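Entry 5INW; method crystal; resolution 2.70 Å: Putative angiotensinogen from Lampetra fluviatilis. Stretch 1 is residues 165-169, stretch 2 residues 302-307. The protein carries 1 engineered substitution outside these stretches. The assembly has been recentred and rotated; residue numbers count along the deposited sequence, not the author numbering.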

ATOM      1  N   SER A 165     -19.754  -2.188  -3.052  1.00 51.26           N
ATOM      2  CA  SER A 165     -20.829  -3.194  -3.158  1.00 50.99           C
ATOM      3  C   SER A 165     -21.015  -3.754  -1.753  1.00 50.44           C
ATOM      4  O   SER A 165     -20.342  -3.316  -0.846  1.00 47.77           O
ATOM      5  CB  SER A 165     -20.441  -4.278  -4.155  1.00 51.41           C
ATOM      6  OG  SER A 165     -19.167  -4.841  -3.853  1.00 50.27           O
ATOM      7  N   ALA A 166     -21.944  -4.682  -1.561  1.00 55.56           N
ATOM      8  CA  ALA A 166     -22.302  -5.195  -0.206  1.00 56.71           C
ATOM      9  C   ALA A 166     -21.071  -5.773   0.483  1.00 56.28           C
ATOM     10  O   ALA A 166     -20.398  -6.610  -0.118  1.00 60.13           O
ATOM     11  CB  ALA A 166     -23.360  -6.266  -0.312  1.00 58.59           C
ATOM     12  N   GLY A 167     -20.748  -5.250   1.674  1.00 52.60           N
ATOM     13  CA  GLY A 167     -19.599  -5.651   2.456  1.00 48.27           C
ATOM     14  C   GLY A 167     -18.252  -5.414   1.824  1.00 47.79           C
ATOM     15  O   GLY A 167     -17.291  -6.073   2.231  1.00 49.39           O
ATOM     16  N   PHE A 168     -18.120  -4.473   0.877  1.00 46.42           N
ATOM     17  CA  PHE A 168     -16.795  -4.186   0.235  1.00 45.81           C
ATOM     18  C   PHE A 168     -16.676  -2.733  -0.179  1.00 46.86           C
ATOM     19  O   PHE A 168     -17.631  -2.190  -0.726  1.00 51.52           O
ATOM     20  CB  PHE A 168     -16.613  -5.041  -1.011  1.00 44.92           C
ATOM     21  CG  PHE A 168     -15.324  -4.809  -1.712  1.00 43.68           C
ATOM     22  CD1 PHE A 168     -14.161  -5.398  -1.266  1.00 44.73           C
ATOM     23  CD2 PHE A 168     -15.252  -4.002  -2.837  1.00 44.12           C
ATOM     24  CE1 PHE A 168     -12.950  -5.182  -1.936  1.00 42.62           C
ATOM     25  CE2 PHE A 168     -14.044  -3.767  -3.499  1.00 41.72           C
ATOM     26  CZ  PHE A 168     -12.907  -4.348  -3.040  1.00 41.41           C
ATOM     27  N   GLU A 169     -15.543  -2.087   0.091  1.00 45.04           N
ATOM     28  CA  GLU A 169     -15.271  -0.745  -0.420  1.00 44.81           C
ATOM     29  C   GLU A 169     -13.818  -0.634  -0.652  1.00 44.84           C
ATOM     30  O   GLU A 169     -13.018  -0.882   0.285  1.00 45.02           O
ATOM     31  CB  GLU A 169     -15.677   0.368   0.582  1.00 47.65           C
ATOM     32  CG  GLU A 169     -15.425   1.806   0.069  1.00 48.60           C
ATOM     33  CD  GLU A 169     -15.905   2.956   0.972  1.00 52.63           C
ATOM     34  OE1 GLU A 169     -15.540   4.128   0.665  1.00 57.15           O
ATOM     35  OE2 GLU A 169     -16.642   2.743   1.985  1.00 57.07           O
ATOM     36  N   TYR A 302     -12.543 -12.025   1.538  1.00 49.29           N
ATOM     37  CA  TYR A 302     -13.529 -11.004   1.786  1.00 48.67           C
ATOM     38  C   TYR A 302     -14.678 -11.123   0.791  1.00 49.27           C
ATOM     39  O   TYR A 302     -14.573 -11.781  -0.223  1.00 49.55           O
ATOM     40  CB  TYR A 302     -12.909  -9.627   1.612  1.00 47.04           C
ATOM     41  CG  TYR A 302     -11.768  -9.327   2.524  1.00 45.78           C
ATOM     42  CD1 TYR A 302     -11.975  -8.982   3.856  1.00 46.94           C
ATOM     43  CD2 TYR A 302     -10.480  -9.351   2.063  1.00 45.34           C
ATOM     44  CE1 TYR A 302     -10.885  -8.723   4.709  1.00 46.32           C
ATOM     45  CE2 TYR A 302      -9.398  -9.106   2.899  1.00 44.65           C
ATOM     46  CZ  TYR A 302      -9.598  -8.793   4.210  1.00 43.83           C
ATOM     47  OH  TYR A 302      -8.522  -8.512   4.992  1.00 43.31           O
ATOM     48  N   GLU A 303     -15.799 -10.486   1.105  1.00 52.30           N
ATOM     49  CA  GLU A 303     -16.768 -10.057   0.091  1.00 54.95           C
ATOM     50  C   GLU A 303     -16.046  -9.097  -0.898  1.00 55.98           C
ATOM     51  O   GLU A 303     -14.919  -8.646  -0.634  1.00 55.98           O
ATOM     52  CB  GLU A 303     -17.998  -9.372   0.763  1.00 57.82           C
ATOM     53  CG  GLU A 303     -18.880 -10.243   1.688  1.00 59.64           C
ATOM     54  CD  GLU A 303     -19.626 -11.337   0.974  1.00 62.17           C
ATOM     55  OE1 GLU A 303     -19.830 -11.237  -0.266  1.00 64.29           O
ATOM     56  OE2 GLU A 303     -19.984 -12.315   1.669  1.00 65.62           O
ATOM     57  N   GLY A 304     -16.652  -8.790  -2.043  1.00 57.02           N
ATOM     58  CA  GLY A 304     -15.888  -8.225  -3.193  1.00 57.02           C
ATOM     59  C   GLY A 304     -15.172  -9.384  -3.858  1.00 60.33           C
ATOM     60  O   GLY A 304     -15.565 -10.571  -3.680  1.00 73.50           O
ATOM     61  N   GLY A 305     -14.132  -9.132  -4.613  1.00 55.73           N
ATOM     62  CA  GLY A 305     -13.378 -10.270  -5.168  1.00 55.93           C
ATOM     63  C   GLY A 305     -12.018 -10.347  -4.557  1.00 55.00           C
ATOM     64  O   GLY A 305     -11.050 -10.648  -5.238  1.00 62.24           O
ATOM     65  N   ALA A 306     -11.939 -10.045  -3.275  1.00 53.13           N
ATOM     66  CA  ALA A 306     -10.685  -9.758  -2.600  1.00 51.66           C
ATOM     67  C   ALA A 306     -10.491 -10.717  -1.439  1.00 51.95           C
ATOM     68  O   ALA A 306     -11.443 -11.230  -0.900  1.00 50.85           O
ATOM     69  CB  ALA A 306     -10.690  -8.346  -2.083  1.00 49.64           C
ATOM     70  N   SER A 307      -9.236 -10.949  -1.069  1.00 54.35           N
ATOM     71  CA  SER A 307      -8.935 -11.756   0.086  1.00 57.85           C
ATOM     72  C   SER A 307      -7.585 -11.390   0.679  1.00 53.92           C
ATOM     73  O   SER A 307      -6.809 -10.700   0.055  1.00 50.44           O
ATOM     74  CB  SER A 307      -9.097 -13.259  -0.227  1.00 61.54           C
ATOM     75  OG  SER A 307      -8.228 -13.661  -1.226  1.00 70.36           O
TER

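The contact between the two stretches is small, 207 Å² counting both sides, and no hydrogen bond crosses it. What joins them is van der Waals packing around one aromatic ring, that of F168, with E303 and G304 supplying most of the opposing surface. At least 135 residues of sequence separate any two residues that touch, so this is a tertiary contact.

Each backbone is organised by its own hydrogen bonds. S165 to F168 form a type II beta turn, closed by F168 N to S165 O at 3.0 Å and matched by S165 N to F168 O at 3.1 Å. G167, at phi/psi 62/24, takes the positive-phi corner of that turn, a conformation that favours glycine. In the second stretch, Y302 N donates to A306 O at 2.8 Å, which holds the intervening loop closed. The closest CA atoms across the gap pair G167 with E303 at 5.7 Å and F168 with G304 at 5.4 Å.

F168 covers the most surface, 64 Å² of it lying under the other stretch. Its CA-to-CB bond points toward that stretch, and chi1 at 180° (t) with chi2 at 80° sets the ring against the loop. G304 CA sits over one face, 4.1 Å from the ring centroid and 28° off the ring normal, a CH-pi arrangement in which the polarised CA hydrogens of glycine can meet the pi electrons. The nearest ring atom, F168 CG, is 3.8 Å from G304 CA. This approach depends on the absence of a side chain: an ideal CB on G304 would fall 2.4 Å from F168 CD1, a clash. The phi of 78° at G304 independently favours glycine.

Farther along the ring, F168 CE1 meets A306 CB at 3.9 Å, an apolar contact that brings the methyl of a buried alanine against the aromatic carbon. The carbonyl of E303 also comes near, with F168 CD1 to E303 O at 3.4 Å; its approach to the ring is oblique.

E303 has 46 Å² covered, yet it contributes no salt bridge here. Its CA-to-CB bond points toward the turn, but with chi1 at -64° and chi2 at -67° (both m) the end of the side chain leads away. The aliphatic base makes the contact instead: E303 CB lies 3.7 Å from G167 O and 3.8 Å from A166 O, packing against two turn carbonyls. An ideal CB on G167 would lie a tight 3.4 Å from E303 CG, so the bare backbone there also eases the fit.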